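Transcriptional regulator (Streptococcus dysgalactiae, PDB 4YV9) probably binds DNA and regulates transcription in quorum sensing, as the receptor for SHP peptide pheromones. Local coordinates at residues F213-E218 against Y222-F227. Numbering follows the deposited sequence.
Sequences FLLRDE and YEKTVF
Leu215 pushes its forked end against Glu223, Lys224 and Phe227 where helix 201-215 gives way to helix 221-236, two consecutive helices joined by a short linker in the all-helical C-terminal repeat domain, which belongs to the TPR clan. The tight part is apolar. With CG set beside its backbone N (chi1 -74°), Leu215 reaches across to the second helix and spreads its two methyls over the adjacent Glu223 and Lys224 and over Phe227, about one turn further along. Lys224 CG sits at the fork, 3.8 Å from CD2 and 3.9 Å from CD1 of Leu215. Leu215 CD2 also lies 4.0 Å from Glu223 CB. On the other branch, Leu215 CD1 approaches Phe227 CD2 obliquely at 4.0 Å. Ile208 and Ile211 of the first helix continue this packing against Phe227, and Leu192 of helix 179-197 adds to it.

The looser side is polar and hydrated. A type II beta turn from Leu215 to Glu218 breaks away from the helix, and the Lys224 chain, extended beyond CG, runs past Leu215 in the opposite direction to meet the turn at Glu218. Lys224 NZ donates to Glu218 O at 2.8 Å, arriving 38° out of the carbonyl plane. It also hydrogen-bonds Leu219 O and forms a salt bridge with Glu259 of the second subunit, so this one nitrogen ties the interhelical turn to the dimer partner. The carboxylate of Glu218 leads away instead, to salt bridges with Lys178 and Lys181, and that of Glu223 is held by Gln186. Between turn and helix sits one water, which accepts from Lys224 NZ at 2.8 Å and donates to Leu215 O, also at 2.8 Å.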
ATOM      1  N   PHE B 213     -13.068  -7.543  10.430  1.00 37.11           N
ATOM      2  CA  PHE B 213     -11.919  -8.437  10.357  1.00 43.10           C
ATOM      3  C   PHE B 213     -10.831  -7.848   9.457  1.00 44.21           C
ATOM      4  O   PHE B 213      -9.657  -7.900   9.797  1.00 38.05           O
ATOM      5  CB  PHE B 213     -12.335  -9.815   9.854  1.00 41.31           C
ATOM      6  CG  PHE B 213     -11.202 -10.782   9.768  1.00 46.47           C
ATOM      7  CD1 PHE B 213     -10.543 -11.192  10.913  1.00 46.00           C
ATOM      8  CD2 PHE B 213     -10.770 -11.262   8.543  1.00 53.60           C
ATOM      9  CE1 PHE B 213      -9.476 -12.078  10.840  1.00 52.77           C
ATOM     10  CE2 PHE B 213      -9.706 -12.149   8.467  1.00 48.33           C
ATOM     11  CZ  PHE B 213      -9.064 -12.553   9.615  1.00 50.31           C
ATOM     12  N   LEU B 214     -11.232  -7.288   8.315  1.00 37.49           N
ATOM     13  CA  LEU B 214     -10.289  -6.711   7.362  1.00 37.44           C
ATOM     14  C   LEU B 214      -9.589  -5.474   7.926  1.00 40.42           C
ATOM     15  O   LEU B 214      -8.478  -5.150   7.517  1.00 43.72           O
ATOM     16  CB  LEU B 214     -10.997  -6.330   6.054  1.00 37.20           C
ATOM     17  CG  LEU B 214     -11.543  -7.424   5.135  1.00 39.82           C
ATOM     18  CD1 LEU B 214     -12.416  -6.770   4.079  1.00 37.99           C
ATOM     19  CD2 LEU B 214     -10.437  -8.242   4.478  1.00 41.26           C
ATOM     20  N   LEU B 215     -10.234  -4.780   8.859  1.00 34.19           N
ATOM     21  CA  LEU B 215      -9.646  -3.559   9.413  1.00 37.79           C
ATOM     22  C   LEU B 215      -8.774  -3.795  10.641  1.00 36.50           C
ATOM     23  O   LEU B 215      -8.042  -2.901  11.055  1.00 50.20           O
ATOM     24  CB  LEU B 215     -10.738  -2.546   9.760  1.00 39.28           C
ATOM     25  CG  LEU B 215     -11.388  -1.828   8.596  1.00 43.34           C
ATOM     26  CD1 LEU B 215     -12.640  -1.105   9.090  1.00 42.29           C
ATOM     27  CD2 LEU B 215     -10.390  -0.839   7.932  1.00 32.65           C
ATOM     28  N   ARG B 216      -8.828  -5.001  11.199  1.00 38.60           N
ATOM     29  CA  ARG B 216      -8.051  -5.363  12.378  1.00 43.52           C
ATOM     30  C   ARG B 216      -6.535  -5.232  12.167  1.00 46.11           C
ATOM     31  O   ARG B 216      -6.005  -5.636  11.138  1.00 44.47           O
ATOM     32  CB  ARG B 216      -8.400  -6.804  12.788  1.00 56.55           C
ATOM     33  CG  ARG B 216      -8.037  -7.174  14.212  1.00 71.94           C
ATOM     34  CD  ARG B 216      -8.936  -8.295  14.752  1.00 80.76           C
ATOM     35  NE  ARG B 216     -10.310  -7.841  14.978  1.00 79.70           N
ATOM     36  CZ  ARG B 216     -11.382  -8.320  14.347  1.00 78.29           C
ATOM     37  NH1 ARG B 216     -11.255  -9.284  13.445  1.00 82.08           N
ATOM     38  NH2 ARG B 216     -12.587  -7.840  14.626  1.00 72.89           N
ATOM     39  N   ASP B 217      -5.849  -4.682  13.165  1.00 46.15           N
ATOM     40  CA  ASP B 217      -4.404  -4.478  13.123  1.00 40.09           C
ATOM     41  C   ASP B 217      -3.955  -3.778  11.839  1.00 40.70           C
ATOM     42  O   ASP B 217      -2.905  -4.088  11.293  1.00 37.96           O
ATOM     43  CB  ASP B 217      -3.672  -5.816  13.297  1.00 46.44           C
ATOM     44  CG  ASP B 217      -3.812  -6.376  14.707  1.00 57.15           C
ATOM     45  OD1 ASP B 217      -4.131  -5.594  15.630  1.00 52.60           O
ATOM     46  OD2 ASP B 217      -3.593  -7.592  14.897  1.00 62.36           O
ATOM     47  N   GLU B 218      -4.755  -2.820  11.369  1.00 38.13           N
ATOM     48  CA  GLU B 218      -4.410  -2.029  10.193  1.00 41.48           C
ATOM     49  C   GLU B 218      -4.547  -0.547  10.529  1.00 41.45           C
ATOM     50  O   GLU B 218      -5.094  -0.195  11.572  1.00 34.50           O
ATOM     51  CB  GLU B 218      -5.306  -2.373   8.991  1.00 39.93           C
ATOM     52  CG  GLU B 218      -5.227  -3.818   8.506  1.00 46.28           C
ATOM     53  CD  GLU B 218      -3.964  -4.128   7.715  1.00 48.66           C
ATOM     54  OE1 GLU B 218      -3.171  -3.196   7.449  1.00 44.43           O
ATOM     55  OE2 GLU B 218      -3.760  -5.316   7.375  1.00 48.05           O
ATOM     56  N   TYR B 222      -9.203   6.067   6.579  1.00 34.13           N
ATOM     57  CA  TYR B 222     -10.278   6.498   5.686  1.00 35.05           C
ATOM     58  C   TYR B 222     -11.412   5.481   5.701  1.00 38.16           C
ATOM     59  O   TYR B 222     -12.586   5.825   5.829  1.00 34.29           O
ATOM     60  CB  TYR B 222      -9.780   6.699   4.259  1.00 31.75           C
ATOM     61  CG  TYR B 222     -10.917   6.843   3.284  1.00 37.77           C
ATOM     62  CD1 TYR B 222     -11.756   7.958   3.333  1.00 44.09           C
ATOM     63  CD2 TYR B 222     -11.178   5.864   2.339  1.00 40.59           C
ATOM     64  CE1 TYR B 222     -12.801   8.104   2.452  1.00 46.04           C
ATOM     65  CE2 TYR B 222     -12.236   6.005   1.446  1.00 44.76           C
ATOM     66  CZ  TYR B 222     -13.041   7.123   1.512  1.00 50.36           C
ATOM     67  OH  TYR B 222     -14.095   7.282   0.638  1.00 57.39           O
ATOM     68  N   GLU B 223     -11.059   4.212   5.587  1.00 34.78           N
ATOM     69  CA  GLU B 223     -12.077   3.180   5.582  1.00 34.02           C
ATOM     70  C   GLU B 223     -12.733   3.057   6.946  1.00 32.34           C
ATOM     71  O   GLU B 223     -13.909   2.789   7.026  1.00 33.79           O
ATOM     72  CB  GLU B 223     -11.477   1.833   5.153  1.00 34.92           C
ATOM     73  CG  GLU B 223     -11.003   1.825   3.702  1.00 34.35           C
ATOM     74  CD  GLU B 223      -9.660   2.527   3.509  1.00 38.64           C
ATOM     75  OE1 GLU B 223      -8.898   2.655   4.503  1.00 40.36           O
ATOM     76  OE2 GLU B 223      -9.364   2.926   2.361  1.00 38.16           O
ATOM     77  N   LYS B 224     -11.963   3.231   8.019  1.00 32.11           N
ATOM     78  CA  LYS B 224     -12.543   3.194   9.363  1.00 33.95           C
ATOM     79  C   LYS B 224     -13.546   4.336   9.583  1.00 32.47           C
ATOM     80  O   LYS B 224     -14.549   4.165  10.279  1.00 32.24           O
ATOM     81  CB  LYS B 224     -11.448   3.264  10.417  1.00 31.21           C
ATOM     82  CG  LYS B 224     -10.614   1.976  10.503  1.00 39.32           C
ATOM     83  CD  LYS B 224      -9.478   2.127  11.498  1.00 33.36           C
ATOM     84  CE  LYS B 224      -8.842   0.760  11.821  1.00 39.41           C
ATOM     85  NZ  LYS B 224      -7.534   0.946  12.483  1.00 33.69           N
ATOM     86  N   THR B 225     -13.258   5.495   8.995  1.00 33.21           N
ATOM     87  CA  THR B 225     -14.146   6.651   9.152  1.00 37.27           C
ATOM     88  C   THR B 225     -15.442   6.447   8.383  1.00 36.39           C
ATOM     89  O   THR B 225     -16.526   6.711   8.904  1.00 36.63           O
ATOM     90  CB  THR B 225     -13.491   7.936   8.677  1.00 37.56           C
ATOM     91  OG1 THR B 225     -12.317   8.182   9.454  1.00 36.19           O
ATOM     92  CG2 THR B 225     -14.459   9.119   8.815  1.00 37.51           C
ATOM     93  N   VAL B 226     -15.327   5.963   7.146  1.00 37.17           N
ATOM     94  CA  VAL B 226     -16.513   5.672   6.344  1.00 38.51           C
ATOM     95  C   VAL B 226     -17.323   4.558   7.005  1.00 38.31           C
ATOM     96  O   VAL B 226     -18.546   4.641   7.101  1.00 41.68           O
ATOM     97  CB  VAL B 226     -16.125   5.286   4.894  1.00 44.07           C
ATOM     98  CG1 VAL B 226     -17.308   4.712   4.138  1.00 39.39           C
ATOM     99  CG2 VAL B 226     -15.557   6.512   4.154  1.00 36.53           C
ATOM    100  N   PHE B 227     -16.632   3.522   7.481  1.00 40.51           N
ATOM    101  CA  PHE B 227     -17.297   2.418   8.176  1.00 38.92           C
ATOM    102  C   PHE B 227     -17.983   2.882   9.464  1.00 35.26           C
ATOM    103  O   PHE B 227     -19.040   2.373   9.822  1.00 38.50           O
ATOM    104  CB  PHE B 227     -16.292   1.310   8.474  1.00 36.18           C
ATOM    105  CG  PHE B 227     -16.905   0.062   9.054  1.00 41.07           C
ATOM    106  CD1 PHE B 227     -17.961  -0.578   8.418  1.00 42.74           C
ATOM    107  CD2 PHE B 227     -16.416  -0.478  10.225  1.00 42.61           C
ATOM    108  CE1 PHE B 227     -18.522  -1.727   8.950  1.00 43.11           C
ATOM    109  CE2 PHE B 227     -16.975  -1.630  10.760  1.00 51.05           C
ATOM    110  CZ  PHE B 227     -18.029  -2.250  10.118  1.00 48.74           C
TER
HETATM  111  O   HOH W   1      -7.663  -1.666  13.569  1.00 40.32           O